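Local coordinates for protein 1d10 (Caenorhabditis elegans, PDB 1T9F), which is of unknown function but carries MIR repeats that fold as a beta-trefoil, as in the SDF2 family, and probably enters the secretory pathway through a signal sequence, at residues T82-H87 and V102-S107; H25-K30 and S39-K44; S33-Q38 and H87-T92. All coordinates share one frame; numbering follows the deposited sequence.

Interaction 1: residues T82-H87 and V102-S107; sequences TGTFLH and VSAFGS
A beta hairpin of the beta-trefoil pairs Phe85, Leu86 and His87 with Phe105, Ala104 and Ser103, the strand segments running antiparallel at 147°. Phe85 N and Phe105 O are joined at 2.8 Å, and the return bond from Phe105 N reaches Phe85 O. Two further backbone bonds link His87 and Ser103, which leaves Leu86 and Ala104 as the non-hydrogen-bonded pair between them. Phe85, His87, Ser103 and Phe105 send their side chains to one face of the sheet, Leu86 and Ala104 to the other. On the first face His87 and Phe105 make a diagonal pair. With CG anti to the backbone N in both (chi1 -168° in His87) and both residues on the same face, the side chains lie side by side and point the same way. Phe105 CB lies 3.5 Å from His87 CB and sits over one face of the imidazole, 4.0 Å from its centroid. The rings themselves meet obliquely, their planes 43° apart. Phe85 instead turns a ring edge to the far end of the contact, with CE1 3.6 Å from Ser107 C. Just before the strand, Thr84 OG1 rests against Ala104 CB at 3.3 Å and shares a 2.7 Å hydrogen bond with Thr82 OG1. Beyond the paired residues Ser107 CA points its hydrogen at Gly83 O, 3.3 Å away, and Gly106, just before it, has a positive phi, which by itself favours glycine. Leu86 CD1 packs on Val102 CG1 at 3.8 Å. His87 ND1 is hydrogen-bonded to Asp115. Strand 38-43 lies beside the Leu86 and Ala104 face through Val40, while strand 74-79, of the barrel sheet, meets the start of strand 85-89, with Leu77 bonded to Leu86 through the backbone.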
loop_
_atom_site.group_PDB
_atom_site.type_symbol
_atom_site.label_atom_id
_atom_site.label_comp_id
_atom_site.label_asym_id
_atom_site.label_seq_id
_atom_site.Cartn_x
_atom_site.Cartn_y
_atom_site.Cartn_z
ATOM N N THR A 82 -5.770 -4.253 -11.822
ATOM C CA THR A 82 -5.921 -3.043 -12.631
ATOM C C THR A 82 -4.607 -2.532 -13.208
ATOM O O THR A 82 -4.597 -1.586 -13.992
ATOM C CB THR A 82 -6.585 -1.905 -11.839
ATOM O OG1 THR A 82 -5.732 -1.504 -10.757
ATOM C CG2 THR A 82 -7.932 -2.364 -11.295
ATOM N N GLY A 83 -3.504 -3.159 -12.814
ATOM C CA GLY A 83 -2.202 -2.768 -13.324
ATOM C C GLY A 83 -1.662 -1.429 -12.852
ATOM O O GLY A 83 -0.626 -0.972 -13.340
ATOM N N THR A 84 -2.363 -0.806 -11.911
ATOM C CA THR A 84 -1.973 0.481 -11.353
ATOM C C THR A 84 -0.950 0.310 -10.215
ATOM O O THR A 84 -0.625 -0.817 -9.826
ATOM C CB THR A 84 -3.197 1.203 -10.783
ATOM O OG1 THR A 84 -3.899 0.303 -9.922
ATOM C CG2 THR A 84 -4.134 1.668 -11.896
ATOM N N PHE A 85 -0.457 1.428 -9.684
ATOM C CA PHE A 85 0.507 1.401 -8.583
ATOM C C PHE A 85 0.026 2.219 -7.385
ATOM O O PHE A 85 -0.634 3.247 -7.550
ATOM C CB PHE A 85 1.876 1.944 -9.036
ATOM C CG PHE A 85 2.710 0.947 -9.800
ATOM C CD1 PHE A 85 2.629 0.863 -11.185
ATOM C CD2 PHE A 85 3.567 0.080 -9.123
ATOM C CE1 PHE A 85 3.387 -0.070 -11.891
ATOM C CE2 PHE A 85 4.327 -0.854 -9.816
ATOM C CZ PHE A 85 4.238 -0.929 -11.209
ATOM N N LEU A 86 0.347 1.761 -6.176
ATOM C CA LEU A 86 -0.037 2.492 -4.977
ATOM C C LEU A 86 0.643 3.850 -5.142
ATOM O O LEU A 86 1.869 3.931 -5.283
ATOM C CB LEU A 86 0.498 1.788 -3.739
ATOM C CG LEU A 86 -0.038 2.316 -2.418
ATOM C CD1 LEU A 86 -1.559 2.097 -2.358
ATOM C CD2 LEU A 86 0.665 1.604 -1.277
ATOM N N HIS A 87 -0.146 4.911 -5.090
ATOM C CA HIS A 87 0.367 6.251 -5.343
ATOM C C HIS A 87 -0.061 7.291 -4.322
ATOM O O HIS A 87 -1.105 7.165 -3.681
ATOM C CB HIS A 87 -0.142 6.683 -6.722
ATOM C CG HIS A 87 0.507 7.913 -7.271
ATOM N ND1 HIS A 87 1.638 7.865 -8.060
ATOM C CD2 HIS A 87 0.143 9.217 -7.212
ATOM C CE1 HIS A 87 1.937 9.086 -8.470
ATOM N NE2 HIS A 87 1.046 9.924 -7.970
ATOM N N VAL A 102 -4.454 8.808 -1.068
ATOM C CA VAL A 102 -3.670 7.660 -1.495
ATOM C C VAL A 102 -4.490 7.042 -2.620
ATOM O O VAL A 102 -5.665 6.755 -2.448
ATOM C CB VAL A 102 -3.463 6.649 -0.350
ATOM C CG1 VAL A 102 -2.860 5.363 -0.896
ATOM C CG2 VAL A 102 -2.528 7.248 0.697
ATOM N N SER A 103 -3.874 6.845 -3.775
ATOM C CA SER A 103 -4.599 6.309 -4.921
ATOM C C SER A 103 -3.856 5.185 -5.615
ATOM O O SER A 103 -2.743 4.830 -5.228
ATOM C CB SER A 103 -4.848 7.442 -5.919
ATOM O OG SER A 103 -3.609 8.002 -6.345
ATOM N N ALA A 104 -4.498 4.614 -6.631
ATOM C CA ALA A 104 -3.911 3.558 -7.448
ATOM C C ALA A 104 -3.737 4.286 -8.781
ATOM O O ALA A 104 -4.719 4.638 -9.438
ATOM C CB ALA A 104 -4.871 2.398 -7.592
ATOM N N PHE A 105 -2.488 4.526 -9.164
ATOM C CA PHE A 105 -2.211 5.287 -10.371
ATOM C C PHE A 105 -1.424 4.630 -11.499
ATOM O O PHE A 105 -0.706 3.647 -11.307
ATOM C CB PHE A 105 -1.529 6.608 -9.958
ATOM C CG PHE A 105 -0.821 7.318 -11.088
ATOM C CD1 PHE A 105 0.528 7.072 -11.350
ATOM C CD2 PHE A 105 -1.509 8.208 -11.904
ATOM C CE1 PHE A 105 1.181 7.705 -12.412
ATOM C CE2 PHE A 105 -0.870 8.845 -12.968
ATOM C CZ PHE A 105 0.479 8.592 -13.223
ATOM N N GLY A 106 -1.606 5.192 -12.694
ATOM C CA GLY A 106 -0.898 4.751 -13.881
ATOM C C GLY A 106 -0.743 3.292 -14.243
ATOM O O GLY A 106 -1.718 2.545 -14.314
ATOM N N SER A 107 0.507 2.907 -14.495
ATOM C CA SER A 107 0.881 1.557 -14.910
ATOM C C SER A 107 2.403 1.517 -14.934
ATOM O O SER A 107 3.047 2.481 -14.552
ATOM C CB SER A 107 0.370 1.292 -16.326
ATOM O OG SER A 107 1.021 2.165 -17.244
#

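Interaction 2: residues H25-K30 and S39-K44; sequences HSHDVK and SVTAVK
The His25 ring lies under Val43, whose CG1 stands 3.6 Å above that ring's plane toward its rim, a CH-pi contact made with the two side chains crossing at about a right angle. At the edge of the same ring, in its plane, is His27 ND1. The His27 ring in turn has Val29 CB over one face and Ser39 OG at its edge. His27 NE2 donates to Ser39 OG over 3.0 Å, the hydroxyl lying only 13° out of the ring plane. Ser39 OG donates in turn to Val29 O at 2.8 Å, approaching from above the carbonyl plane, while Ser39 N reaches the same Val29 O at 2.9 Å within that plane. Carrying OG between its backbone N and carbonyl carbon (chi1 67°) puts the Ser39 hydroxyl between ring and carbonyl. His25 and Thr41 form a hydrogen-bonded pair between strands 23-27 and 38-43, antiparallel neighbours in a sheet of the beta-trefoil, with Thr41 N 2.9 Å from His25 O; Thr41 OG1 bonds outward to Gln157. An alanine in place of His27 would probably leave Ser39 OG without its N-H donor and uncover one side of Val29. The chain of bonds from imidazole to hydroxyl to carbonyl implies that His27 NE2 probably carries a proton, and it ties the segment beyond the corner at Asp28 back to strand 38-43.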
loop_
_atom_site.group_PDB
_atom_site.type_symbol
_atom_site.label_atom_id
_atom_site.label_comp_id
_atom_site.label_asym_id
_atom_site.label_seq_id
_atom_site.Cartn_x
_atom_site.Cartn_y
_atom_site.Cartn_z
ATOM N N HIS A 25 -6.690 -2.691 -0.572
ATOM C CA HIS A 25 -7.521 -3.088 -1.701
ATOM C C HIS A 25 -7.727 -1.983 -2.734
ATOM O O HIS A 25 -7.594 -0.789 -2.436
ATOM C CB HIS A 25 -8.866 -3.507 -1.078
ATOM C CG HIS A 25 -9.880 -4.061 -2.035
ATOM N ND1 HIS A 25 -10.784 -3.264 -2.704
ATOM C CD2 HIS A 25 -10.204 -5.339 -2.347
ATOM C CE1 HIS A 25 -11.624 -4.027 -3.383
ATOM N NE2 HIS A 25 -11.293 -5.290 -3.182
ATOM N N SER A 26 -8.025 -2.388 -3.959
ATOM C CA SER A 26 -8.332 -1.418 -4.995
ATOM C C SER A 26 -9.373 -2.016 -5.927
ATOM O O SER A 26 -9.715 -3.192 -5.810
ATOM C CB SER A 26 -7.099 -0.989 -5.766
ATOM O OG SER A 26 -7.387 0.227 -6.442
ATOM N N HIS A 27 -9.863 -1.210 -6.861
ATOM C CA HIS A 27 -10.919 -1.659 -7.756
ATOM C C HIS A 27 -11.157 -0.578 -8.799
ATOM O O HIS A 27 -10.477 0.439 -8.796
ATOM C CB HIS A 27 -12.168 -1.876 -6.913
ATOM C CG HIS A 27 -12.316 -0.865 -5.818
ATOM N ND1 HIS A 27 -13.059 -1.094 -4.681
ATOM C CD2 HIS A 27 -11.810 0.386 -5.689
ATOM C CE1 HIS A 27 -13.007 -0.028 -3.900
ATOM N NE2 HIS A 27 -12.255 0.884 -4.490
ATOM N N ASP A 28 -12.128 -0.791 -9.680
ATOM C CA ASP A 28 -12.417 0.177 -10.734
ATOM C C ASP A 28 -13.366 1.271 -10.259
ATOM O O ASP A 28 -14.323 1.623 -10.953
ATOM C CB ASP A 28 -13.027 -0.529 -11.951
ATOM C CG ASP A 28 -12.858 0.270 -13.233
ATOM O OD1 ASP A 28 -12.983 1.513 -13.182
ATOM O OD2 ASP A 28 -12.606 -0.344 -14.293
ATOM N N VAL A 29 -13.110 1.796 -9.067
ATOM C CA VAL A 29 -13.925 2.864 -8.502
ATOM C C VAL A 29 -12.995 4.047 -8.290
ATOM O O VAL A 29 -12.033 3.950 -7.531
ATOM C CB VAL A 29 -14.536 2.453 -7.142
ATOM C CG1 VAL A 29 -15.289 3.625 -6.530
ATOM C CG2 VAL A 29 -15.471 1.260 -7.326
ATOM N N LYS A 30 -13.282 5.160 -8.961
ATOM C CA LYS A 30 -12.448 6.349 -8.852
ATOM C C LYS A 30 -12.934 7.347 -7.812
ATOM O O LYS A 30 -14.110 7.364 -7.455
ATOM C CB LYS A 30 -12.345 7.044 -10.216
ATOM C CG LYS A 30 -11.771 6.149 -11.310
ATOM C CD LYS A 30 -11.255 6.944 -12.500
ATOM C CE LYS A 30 -10.549 6.030 -13.495
ATOM N NZ LYS A 30 -9.885 6.781 -14.604
ATOM N N SER A 39 -9.486 4.883 -6.602
ATOM C CA SER A 39 -9.395 4.848 -5.150
ATOM C C SER A 39 -8.680 3.613 -4.596
ATOM O O SER A 39 -8.514 2.600 -5.284
ATOM C CB SER A 39 -10.789 4.922 -4.533
ATOM O OG SER A 39 -11.543 3.761 -4.829
ATOM N N VAL A 40 -8.267 3.722 -3.335
ATOM C CA VAL A 40 -7.600 2.643 -2.615
ATOM C C VAL A 40 -8.298 2.558 -1.269
ATOM O O VAL A 40 -8.518 3.575 -0.618
ATOM C CB VAL A 40 -6.108 2.950 -2.368
ATOM C CG1 VAL A 40 -5.506 1.901 -1.429
ATOM C CG2 VAL A 40 -5.356 2.967 -3.693
ATOM N N THR A 41 -8.656 1.350 -0.856
ATOM C CA THR A 41 -9.333 1.160 0.422
ATOM C C THR A 41 -8.760 -0.049 1.149
ATOM O O THR A 41 -7.759 -0.632 0.727
ATOM C CB THR A 41 -10.834 0.879 0.218
ATOM O OG1 THR A 41 -10.990 -0.433 -0.350
ATOM C CG2 THR A 41 -11.457 1.919 -0.724
ATOM N N ALA A 42 -9.407 -0.415 2.253
ATOM C CA ALA A 42 -9.024 -1.588 3.020
ATOM C C ALA A 42 -10.335 -2.324 3.256
ATOM O O ALA A 42 -11.312 -1.729 3.721
ATOM C CB ALA A 42 -8.381 -1.194 4.337
ATOM N N VAL A 43 -10.355 -3.616 2.945
ATOM C CA VAL A 43 -11.571 -4.407 3.084
ATOM C C VAL A 43 -11.553 -5.505 4.140
ATOM O O VAL A 43 -10.564 -6.215 4.305
ATOM C CB VAL A 43 -11.933 -5.058 1.735
ATOM C CG1 VAL A 43 -12.242 -3.974 0.714
ATOM C CG2 VAL A 43 -10.769 -5.918 1.245
ATOM N N LYS A 44 -12.671 -5.633 4.846
ATOM C CA LYS A 44 -12.848 -6.663 5.860
ATOM C C LYS A 44 -13.536 -7.796 5.107
ATOM O O LYS A 44 -14.654 -8.195 5.420
ATOM C CB LYS A 44 -13.726 -6.126 7.000
ATOM C CG LYS A 44 -14.274 -7.176 7.963
ATOM C CD LYS A 44 -13.195 -8.094 8.517
ATOM C CE LYS A 44 -13.805 -9.151 9.437
ATOM N NZ LYS A 44 -14.870 -9.953 8.754
#

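Interaction 3: residues S33-Q38 and H87-T92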
loop_
_atom_site.group_PDB
_atom_site.type_symbol
_atom_site.label_atom_id
_atom_site.label_comp_id
_atom_site.label_asym_id
_atom_site.label_seq_id
_atom_site.Cartn_x
_atom_site.Cartn_y
_atom_site.Cartn_z
ATOM N N SER A 33 -13.151 13.582 -5.680
ATOM C CA SER A 33 -12.741 14.688 -4.827
ATOM C C SER A 33 -11.339 15.226 -5.124
ATOM O O SER A 33 -11.194 16.288 -5.728
ATOM C CB SER A 33 -12.832 14.263 -3.358
ATOM O OG SER A 33 -12.129 13.049 -3.129
ATOM N N GLY A 34 -10.312 14.498 -4.699
ATOM C CA GLY A 34 -8.944 14.945 -4.907
ATOM C C GLY A 34 -8.435 14.949 -6.338
ATOM O O GLY A 34 -8.709 15.870 -7.108
ATOM N N SER A 35 -7.675 13.918 -6.691
ATOM C CA SER A 35 -7.110 13.795 -8.030
ATOM C C SER A 35 -8.105 13.137 -8.970
ATOM O O SER A 35 -7.949 13.184 -10.188
ATOM C CB SER A 35 -5.835 12.947 -7.986
ATOM O OG SER A 35 -6.141 11.589 -7.697
ATOM N N GLY A 36 -9.129 12.518 -8.395
ATOM C CA GLY A 36 -10.117 11.842 -9.209
ATOM C C GLY A 36 -9.549 10.561 -9.794
ATOM O O GLY A 36 -10.091 10.017 -10.756
ATOM N N GLN A 37 -8.446 10.081 -9.225
ATOM C CA GLN A 37 -7.826 8.844 -9.698
ATOM C C GLN A 37 -8.489 7.646 -9.017
ATOM O O GLN A 37 -9.330 7.815 -8.140
ATOM C CB GLN A 37 -6.327 8.846 -9.392
ATOM C CG GLN A 37 -5.573 10.002 -10.015
ATOM C CD GLN A 37 -4.094 9.974 -9.688
ATOM O OE1 GLN A 37 -3.700 9.604 -8.587
ATOM N NE2 GLN A 37 -3.267 10.385 -10.643
ATOM N N GLN A 38 -8.098 6.442 -9.420
ATOM C CA GLN A 38 -8.656 5.214 -8.858
ATOM C C GLN A 38 -8.433 5.185 -7.353
ATOM O O GLN A 38 -7.325 5.429 -6.885
ATOM C CB GLN A 38 -7.990 4.001 -9.500
ATOM C CG GLN A 38 -8.704 2.694 -9.242
ATOM C CD GLN A 38 -8.058 1.548 -9.979
ATOM O OE1 GLN A 38 -7.357 0.718 -9.385
ATOM N NE2 GLN A 38 -8.270 1.500 -11.287
ATOM N N HIS A 87 -0.146 4.911 -5.090
ATOM C CA HIS A 87 0.367 6.251 -5.343
ATOM C C HIS A 87 -0.061 7.291 -4.322
ATOM O O HIS A 87 -1.105 7.165 -3.681
ATOM C CB HIS A 87 -0.142 6.683 -6.722
ATOM C CG HIS A 87 0.507 7.913 -7.271
ATOM N ND1 HIS A 87 1.638 7.865 -8.060
ATOM C CD2 HIS A 87 0.143 9.217 -7.212
ATOM C CE1 HIS A 87 1.937 9.086 -8.470
ATOM N NE2 HIS A 87 1.046 9.924 -7.970
ATOM N N SER A 88 0.769 8.316 -4.157
ATOM C CA SER A 88 0.418 9.410 -3.271
ATOM C C SER A 88 0.898 10.721 -3.868
ATOM O O SER A 88 1.705 10.741 -4.803
ATOM C CB SER A 88 0.982 9.231 -1.872
ATOM O OG SER A 88 0.139 9.930 -0.963
ATOM N N HIS A 89 0.397 11.816 -3.320
ATOM C CA HIS A 89 0.715 13.130 -3.845
ATOM C C HIS A 89 0.072 14.199 -2.980
ATOM O O HIS A 89 -0.515 13.894 -1.941
ATOM C CB HIS A 89 0.191 13.216 -5.277
ATOM C CG HIS A 89 -1.111 12.502 -5.481
ATOM N ND1 HIS A 89 -1.596 12.180 -6.730
ATOM C CD2 HIS A 89 -2.029 12.047 -4.594
ATOM C CE1 HIS A 89 -2.755 11.558 -6.603
ATOM N NE2 HIS A 89 -3.040 11.464 -5.316
ATOM N N HIS A 90 0.177 15.450 -3.417
ATOM C CA HIS A 90 -0.376 16.563 -2.663
ATOM C C HIS A 90 -1.854 16.869 -2.882
ATOM O O HIS A 90 -2.216 17.990 -3.230
ATOM C CB HIS A 90 0.444 17.831 -2.916
ATOM C CG HIS A 90 1.718 17.889 -2.133
ATOM N ND1 HIS A 90 1.757 17.716 -0.766
ATOM C CD2 HIS A 90 2.995 18.124 -2.519
ATOM C CE1 HIS A 90 3.002 17.842 -0.343
ATOM N NE2 HIS A 90 3.773 18.091 -1.386
ATOM N N PHE A 91 -2.703 15.870 -2.690
ATOM C CA PHE A 91 -4.138 16.071 -2.809
ATOM C C PHE A 91 -4.713 15.702 -1.450
ATOM O O PHE A 91 -4.090 14.967 -0.687
ATOM C CB PHE A 91 -4.747 15.189 -3.909
ATOM C CG PHE A 91 -4.358 15.596 -5.306
ATOM C CD1 PHE A 91 -3.223 15.070 -5.909
ATOM C CD2 PHE A 91 -5.127 16.514 -6.015
ATOM C CE1 PHE A 91 -2.855 15.453 -7.206
ATOM C CE2 PHE A 91 -4.771 16.904 -7.307
ATOM C CZ PHE A 91 -3.631 16.372 -7.905
ATOM N N THR A 92 -5.896 16.213 -1.140
ATOM C CA THR A 92 -6.516 15.935 0.148
ATOM C C THR A 92 -7.309 14.629 0.101
ATOM O O THR A 92 -7.944 14.318 -0.909
ATOM C CB THR A 92 -7.445 17.095 0.562
ATOM O OG1 THR A 92 -7.751 16.993 1.957
ATOM C CG2 THR A 92 -8.737 17.052 -0.240
HETATM O O HOH W 1 -9.232 12.463 -2.656
#
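Gln37 OE1 is met by two groups: Ser103 OG, to which it is hydrogen-bonded, and the imidazole of His89, whose CE1 comes to 2.9 Å from it. The Gln37 and His89 side chains reach each other tip to tip. Gln37 runs out fully extended beyond CG (chi2 180°), and its amide plane is turned 33° from the ring, with OE1 at the ring's edge, near its plane. The contact is a carbon atom facing an oxygen; the ring's own polar bond goes from NE2 to Glu101. His89 is also packed on both faces. His87 CD2 stands 3.4 Å above one face of His89, toward the rim, and Phe91 CD1 lies 3.3 Å above the opposite one, over its centre. Together these neighbours probably hold the ring's rotation. Phe91 receives Ser35 on one face: Ser35 CB sits 3.8 Å from the ring centroid, only 5° off the normal, a CH-pi contact. Gly34 C approaches Phe91 CD2 at 3.7 Å. A CB on Gly34 would press tightly on Thr92 O and Phe91 CB, so the close passage of the two chains suits a glycine. At the outer end one water accepts from Ser33 OG at 3.0 Å and donates to Thr92 O at 2.9 Å, although Ser33 is poorly ordered. The loop leading from strand 29-30 into strand 38-43 thus packs on the end of strand 85-89 and the corner that follows. Strand 100-105 borders both sides through backbone bonds, Ala104 to Gln38 and Glu101 to Phe91.

In the fold
Interactions 1 and 2 are buried strand pairings of one antiparallel sheet, and they meet where Val40 packs against Ser103 and Ala104, since strands 38-43 and 100-105 are neighbours. Interaction 3 lies nearer the surface and lacks direct hydrogen bonds between its segments; it relies on ring packing and a bridging water. It shares strand 85-89 and His87 with interaction 1, and the loop at 33-38 runs straight into the strand used by interaction 2. Between them, the two glutamines at the end of that loop reach into both other contacts. Backbone pairing dominates interaction 1, whereas interaction 2 adds a side-chain hydrogen-bond chain.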